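Side-chain contacts in protein-glutamine deamidase Cif (Burkholderia pseudomallei, PDB 3GQM), which deamidates a glutamine side chain of host NEDD8 to glutamate, so shutting down cullin-RING ubiquitin ligases and arresting the host cell cycle: residues A108-I111 / F112-M115; Y260-R263 / Q264-R267. All coordinates share one frame; numbering follows the deposited sequence.

Interaction 1 of 2, residues A108-I111 / F112-M115; sequences ANNI and FKLM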
ATOM      1  N   ALA A 108       2.730   0.162   0.606  1.00 20.70           N
ATOM      2  CA  ALA A 108       1.862  -0.468   1.581  1.00 19.99           C
ATOM      3  C   ALA A 108       2.381  -0.240   3.016  1.00 20.82           C
ATOM      4  O   ALA A 108       1.591   0.059   3.928  1.00 21.96           O
ATOM      5  CB  ALA A 108       1.700  -2.001   1.286  1.00 20.08           C
ATOM      6  N   ASN A 109       3.675  -0.428   3.236  1.00 20.46           N
ATOM      7  CA  ASN A 109       4.240  -0.244   4.571  1.00 21.11           C
ATOM      8  C   ASN A 109       4.023   1.196   5.107  1.00 20.32           C
ATOM      9  O   ASN A 109       3.580   1.381   6.207  1.00 20.51           O
ATOM     10  CB  ASN A 109       5.731  -0.621   4.585  1.00 21.35           C
ATOM     11  CG  ASN A 109       5.965  -2.117   4.567  1.00 22.24           C
ATOM     12  OD1 ASN A 109       5.077  -2.918   4.861  1.00 26.45           O
ATOM     13  ND2 ASN A 109       7.142  -2.500   4.160  1.00 22.14           N
ATOM     14  N   ASN A 110       4.306   2.189   4.290  1.00 20.69           N
ATOM     15  CA  ASN A 110       4.154   3.589   4.684  1.00 22.14           C
ATOM     16  C   ASN A 110       2.722   4.109   4.809  1.00 22.26           C
ATOM     17  O   ASN A 110       2.404   4.810   5.774  1.00 22.38           O
ATOM     18  CB  ASN A 110       5.001   4.457   3.759  1.00 20.05           C
ATOM     19  CG  ASN A 110       6.477   4.354   4.137  1.00 23.10           C
ATOM     20  OD1 ASN A 110       6.820   4.623   5.290  1.00 21.54           O
ATOM     21  ND2 ASN A 110       7.338   3.871   3.209  1.00 21.61           N
ATOM     22  N   ILE A 111       1.847   3.751   3.858  1.00 22.77           N
ATOM     23  CA  ILE A 111       0.418   4.125   4.007  1.00 23.07           C
ATOM     24  C   ILE A 111      -0.232   3.416   5.206  1.00 23.06           C
ATOM     25  O   ILE A 111      -1.092   4.001   5.905  1.00 23.59           O
ATOM     26  CB  ILE A 111      -0.385   3.885   2.696  1.00 23.32           C
ATOM     27  CG1 ILE A 111       0.067   4.920   1.622  1.00 23.43           C
ATOM     28  CG2 ILE A 111      -1.902   3.955   2.996  1.00 22.65           C
ATOM     29  CD1 ILE A 111      -0.237   4.502   0.152  1.00 27.90           C
ATOM     30  N   PHE A 112       0.186   2.180   5.457  1.00 21.05           N
ATOM     31  CA  PHE A 112      -0.218   1.479   6.683  1.00 21.15           C
ATOM     32  C   PHE A 112       0.157   2.275   7.966  1.00 21.73           C
ATOM     33  O   PHE A 112      -0.691   2.429   8.855  1.00 21.44           O
ATOM     34  CB  PHE A 112       0.434   0.091   6.757  1.00 21.09           C
ATOM     35  CG  PHE A 112       0.004  -0.745   7.967  1.00 22.33           C
ATOM     36  CD1 PHE A 112      -1.097  -1.633   7.863  1.00 23.56           C
ATOM     37  CD2 PHE A 112       0.697  -0.634   9.205  1.00 25.06           C
ATOM     38  CE1 PHE A 112      -1.527  -2.404   8.957  1.00 23.25           C
ATOM     39  CE2 PHE A 112       0.308  -1.408  10.322  1.00 22.73           C
ATOM     40  CZ  PHE A 112      -0.813  -2.298  10.204  1.00 23.69           C
ATOM     41  N   LYS A 113       1.431   2.695   8.084  1.00 21.37           N
ATOM     42  CA  LYS A 113       1.869   3.534   9.203  1.00 21.39           C
ATOM     43  C   LYS A 113       1.059   4.827   9.226  1.00 21.94           C
ATOM     44  O   LYS A 113       0.517   5.187  10.297  1.00 20.91           O
ATOM     45  CB  LYS A 113       3.382   3.835   9.124  1.00 23.06           C
ATOM     46  CG  LYS A 113       4.283   2.585   9.472  1.00 22.96           C
ATOM     47  CD  LYS A 113       5.782   2.880   9.150  1.00 23.22           C
ATOM     48  CE  LYS A 113       6.347   4.088   9.980  1.00 23.56           C
ATOM     49  NZ  LYS A 113       6.602   3.607  11.353  1.00 21.34           N
ATOM     50  N   LEU A 114       0.937   5.501   8.064  1.00 20.69           N
ATOM     51  CA  LEU A 114       0.117   6.739   7.999  1.00 22.07           C
ATOM     52  C   LEU A 114      -1.296   6.565   8.567  1.00 22.79           C
ATOM     53  O   LEU A 114      -1.788   7.432   9.290  1.00 23.59           O
ATOM     54  CB  LEU A 114       0.003   7.295   6.576  1.00 21.56           C
ATOM     55  CG  LEU A 114      -0.450   8.757   6.416  1.00 23.02           C
ATOM     56  CD1 LEU A 114       0.580   9.706   6.955  1.00 29.15           C
ATOM     57  CD2 LEU A 114      -0.682   9.106   4.989  1.00 19.63           C
ATOM     58  N   MET A 115      -1.938   5.451   8.258  1.00 21.89           N
ATOM     59  CA  MET A 115      -3.319   5.240   8.701  1.00 23.48           C
ATOM     60  C   MET A 115      -3.447   4.916  10.207  1.00 24.32           C
ATOM     61  O   MET A 115      -4.385   5.379  10.849  1.00 24.44           O
ATOM     62  CB  MET A 115      -3.943   4.117   7.857  1.00 22.14           C
ATOM     63  CG  MET A 115      -4.084   4.514   6.397  1.00 23.64           C
ATOM     64  SD  MET A 115      -4.738   3.203   5.374  1.00 26.75           S
ATOM     65  CE  MET A 115      -6.323   2.933   6.183  1.00 28.48           C
TER
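Phe112 gives its backbone N to Ala108 O, 3.0 Å away, one turn back. With CG anti to the backbone N (chi1 -177°), its ring is carried away from 108-111 and settles on Val149 and Ile151 of strand 147-154. Lys113 N bonds Asn109 O, and the first part of its chain runs back past that carbonyl, CG lying 3.6 Å from Asn109 O. Bends at chi3 and chi4 then turn the ammonium toward Glu117, its salt-bridge partner; the carbonyls of Tyr58, Thr60 and Ile122 accept hydrogen bonds from NZ and, with Glu117, satisfy this buried group. Leu114 N makes the shortest of the four backbone bonds, 2.8 Å to Asn110 O, while its side chain packs on helix 262-273. Met115 N reaches Ile111 O at 2.9 Å. Here two side chains also meet: Met115 SD lies 3.8 Å from Ile111 CG2, and the two chains cross at a slant. The four i to i+4 bonds make this a regular, fully buried stretch of helix 104-116, which starts at the inferred active-site Cys104, consistent with the nucleophile-bearing central helix of the papain-like cysteine-protease fold.

Interaction 2 of 2, residues Y260-R263 / Q264-R267; sequences YDFR and QFQR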
ATOM      1  N   TYR A 260      -7.608   1.387  13.061  1.00 25.63           N
ATOM      2  CA  TYR A 260      -7.170   2.766  12.999  1.00 26.31           C
ATOM      3  C   TYR A 260      -8.291   3.714  13.367  1.00 26.26           C
ATOM      4  O   TYR A 260      -9.496   3.415  13.182  1.00 25.90           O
ATOM      5  CB  TYR A 260      -6.562   3.108  11.613  1.00 25.87           C
ATOM      6  CG  TYR A 260      -7.524   3.179  10.426  1.00 25.44           C
ATOM      7  CD1 TYR A 260      -8.167   4.386  10.076  1.00 23.20           C
ATOM      8  CD2 TYR A 260      -7.794   2.026   9.662  1.00 24.42           C
ATOM      9  CE1 TYR A 260      -9.039   4.459   8.985  1.00 24.33           C
ATOM     10  CE2 TYR A 260      -8.661   2.083   8.565  1.00 25.81           C
ATOM     11  CZ  TYR A 260      -9.257   3.298   8.211  1.00 25.16           C
ATOM     12  OH  TYR A 260     -10.099   3.293   7.148  1.00 24.54           O
ATOM     13  N   ASP A 261      -7.878   4.841  13.918  1.00 27.04           N
ATOM     14  CA  ASP A 261      -8.737   5.984  14.117  1.00 29.08           C
ATOM     15  C   ASP A 261      -8.834   6.806  12.837  1.00 28.30           C
ATOM     16  O   ASP A 261      -7.837   7.343  12.379  1.00 28.35           O
ATOM     17  CB  ASP A 261      -8.136   6.908  15.169  1.00 30.96           C
ATOM     18  CG  ASP A 261      -9.054   8.064  15.473  1.00 35.54           C
ATOM     19  OD1 ASP A 261      -9.920   7.874  16.340  1.00 45.15           O
ATOM     20  OD2 ASP A 261      -8.949   9.134  14.831  1.00 43.36           O
ATOM     21  N   PHE A 262     -10.022   6.970  12.292  1.00 27.44           N
ATOM     22  CA  PHE A 262     -10.138   7.803  11.093  1.00 28.26           C
ATOM     23  C   PHE A 262      -9.644   9.252  11.171  1.00 27.21           C
ATOM     24  O   PHE A 262      -9.051   9.775  10.217  1.00 26.46           O
ATOM     25  CB  PHE A 262     -11.572   7.764  10.545  1.00 28.44           C
ATOM     26  CG  PHE A 262     -11.716   8.471   9.254  1.00 30.85           C
ATOM     27  CD1 PHE A 262     -11.250   7.867   8.072  1.00 32.51           C
ATOM     28  CD2 PHE A 262     -12.287   9.753   9.211  1.00 31.34           C
ATOM     29  CE1 PHE A 262     -11.343   8.535   6.853  1.00 34.67           C
ATOM     30  CE2 PHE A 262     -12.403  10.441   8.007  1.00 33.44           C
ATOM     31  CZ  PHE A 262     -11.940   9.843   6.819  1.00 35.57           C
ATOM     32  N   ARG A 263      -9.933   9.936  12.262  1.00 27.07           N
ATOM     33  CA  ARG A 263      -9.464  11.339  12.390  1.00 28.03           C
ATOM     34  C   ARG A 263      -7.959  11.411  12.535  1.00 27.04           C
ATOM     35  O   ARG A 263      -7.346  12.363  12.074  1.00 27.34           O
ATOM     36  CB  ARG A 263     -10.092  12.052  13.608  1.00 27.79           C
ATOM     37  CG  ARG A 263     -11.589  12.332  13.447  1.00 30.91           C
ATOM     38  CD  ARG A 263     -12.048  13.285  14.598  1.00 35.87           C
ATOM     39  NE  ARG A 263     -13.496  13.450  14.644  1.00 37.00           N
ATOM     40  CZ  ARG A 263     -14.188  14.135  13.728  1.00 37.81           C
ATOM     41  NH1 ARG A 263     -15.502  14.235  13.845  1.00 40.39           N
ATOM     42  NH2 ARG A 263     -13.564  14.719  12.706  1.00 34.65           N
ATOM     43  N   GLN A 264      -7.370  10.419  13.187  1.00 27.32           N
ATOM     44  CA  GLN A 264      -5.871  10.379  13.328  1.00 28.91           C
ATOM     45  C   GLN A 264      -5.243  10.222  11.971  1.00 28.67           C
ATOM     46  O   GLN A 264      -4.271  10.951  11.648  1.00 28.50           O
ATOM     47  CB  GLN A 264      -5.401   9.236  14.252  1.00 28.33           C
ATOM     48  CG  GLN A 264      -3.959   9.413  14.729  1.00 31.51           C
ATOM     49  CD  GLN A 264      -3.697  10.828  15.292  1.00 35.55           C
ATOM     50  OE1 GLN A 264      -4.434  11.323  16.126  1.00 39.69           O
ATOM     51  NE2 GLN A 264      -2.671  11.474  14.806  1.00 33.88           N
ATOM     52  N   PHE A 265      -5.831   9.310  11.159  1.00 27.69           N
ATOM     53  CA  PHE A 265      -5.415   9.142   9.748  1.00 27.29           C
ATOM     54  C   PHE A 265      -5.418  10.476   8.964  1.00 26.78           C
ATOM     55  O   PHE A 265      -4.436  10.850   8.293  1.00 25.74           O
ATOM     56  CB  PHE A 265      -6.295   8.087   9.031  1.00 27.09           C
ATOM     57  CG  PHE A 265      -6.077   8.009   7.510  1.00 29.15           C
ATOM     58  CD1 PHE A 265      -4.810   8.162   6.945  1.00 27.36           C
ATOM     59  CD2 PHE A 265      -7.144   7.744   6.658  1.00 30.63           C
ATOM     60  CE1 PHE A 265      -4.620   8.125   5.572  1.00 28.97           C
ATOM     61  CE2 PHE A 265      -6.964   7.685   5.265  1.00 30.95           C
ATOM     62  CZ  PHE A 265      -5.701   7.862   4.719  1.00 30.04           C
ATOM     63  N   GLN A 266      -6.549  11.164   9.030  1.00 27.70           N
ATOM     64  CA  GLN A 266      -6.713  12.462   8.366  1.00 27.88           C
ATOM     65  C   GLN A 266      -5.675  13.408   8.885  1.00 27.27           C
ATOM     66  O   GLN A 266      -5.030  14.110   8.132  1.00 28.02           O
ATOM     67  CB  GLN A 266      -8.083  13.032   8.685  1.00 28.59           C
ATOM     68  CG  GLN A 266      -9.224  12.293   8.037  1.00 28.21           C
ATOM     69  CD  GLN A 266     -10.510  13.065   8.254  1.00 36.18           C
ATOM     70  OE1 GLN A 266     -11.031  13.119   9.364  1.00 39.13           O
ATOM     71  NE2 GLN A 266     -11.012  13.673   7.210  1.00 38.70           N
ATOM     72  N   ARG A 267      -5.502  13.386  10.186  1.00 28.37           N
ATOM     73  CA  ARG A 267      -4.552  14.262  10.831  1.00 30.54           C
ATOM     74  C   ARG A 267      -3.107  13.947  10.362  1.00 29.53           C
ATOM     75  O   ARG A 267      -2.365  14.865   9.979  1.00 30.93           O
ATOM     76  CB  ARG A 267      -4.715  14.173  12.364  1.00 30.17           C
ATOM     77  CG  ARG A 267      -4.100  15.344  13.083  1.00 38.22           C
ATOM     78  CD  ARG A 267      -4.535  15.402  14.585  1.00 45.01           C
ATOM     79  NE  ARG A 267      -4.175  16.706  15.183  1.00 49.61           N
ATOM     80  CZ  ARG A 267      -4.834  17.870  15.024  1.00 50.66           C
ATOM     81  NH1 ARG A 267      -5.942  17.987  14.294  1.00 48.47           N
ATOM     82  NH2 ARG A 267      -4.366  18.952  15.613  1.00 51.95           N
TER
HETATM   83  O   HOH W   1     -11.070  14.842  11.528  1.00 31.86           O
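Phe265 N donates to Asp261 O almost straight (3.1 Å, 171° at the hydrogen), as the chain leaves strand 253-260 and winds into helix 262-273. Gln266 N to Phe262 O and Arg267 N to Arg263 O continue the i to i+4 ladder. Asp261 is the N-cap: a chi1 of -176° sets its carboxyl carbon beside its own carbonyl carbon, and the carboxylate reaches forward over the first turn, the anti lone pair of OD2 accepting Gln264 N at 2.6 Å. The Gln266 chain, extended beyond CG, runs over the Phe262 ring. Its CG makes a CH-pi contact 4.1 Å from the ring centroid, and its CD stands 3.2 Å from Phe262 CE2, the amide plane turned 32° from the ring. Arg263 runs beside Gln266 in the same direction, and one water joins them, accepting from Arg263 NH2 in the plane at the guanidinium edge and donating to Gln266 OE1. On the buried side, Phe262 CE1 approaches Phe265 CD2 at 4.3 Å. Chemically, the capping carboxylate should interact favourably with the helix dipole; the water bridge probably steadies the Gln266 amide over the Phe262 ring, where Leu32 and Thr36 of helix 29-42 also touch the side chain.

Interaction 1 comes first along the chain, in helix 104-116; interaction 2 follows near the C-terminus, where strand 253-260, an outer strand of the four-stranded antiparallel sheet, passes into helix 262-273. They lie about 12 Å apart, centre to centre, yet they touch: Met115 O comes within 3.2 Å of Tyr260 CB, and Met115 CA within 3.7 Å of Phe265 CD1. Leu114 and Met115 thus bring the far end of helix 104-116 against the end of strand 253-260 and the start of helix 262-273, and Leu114 O also accepts a hydrogen bond from Asn268 ND2. The C-terminal helix is thereby packed onto the helix that begins at the inferred active-site Cys104, while interaction 2 is plain structural packing, remote from the probable catalytic residues.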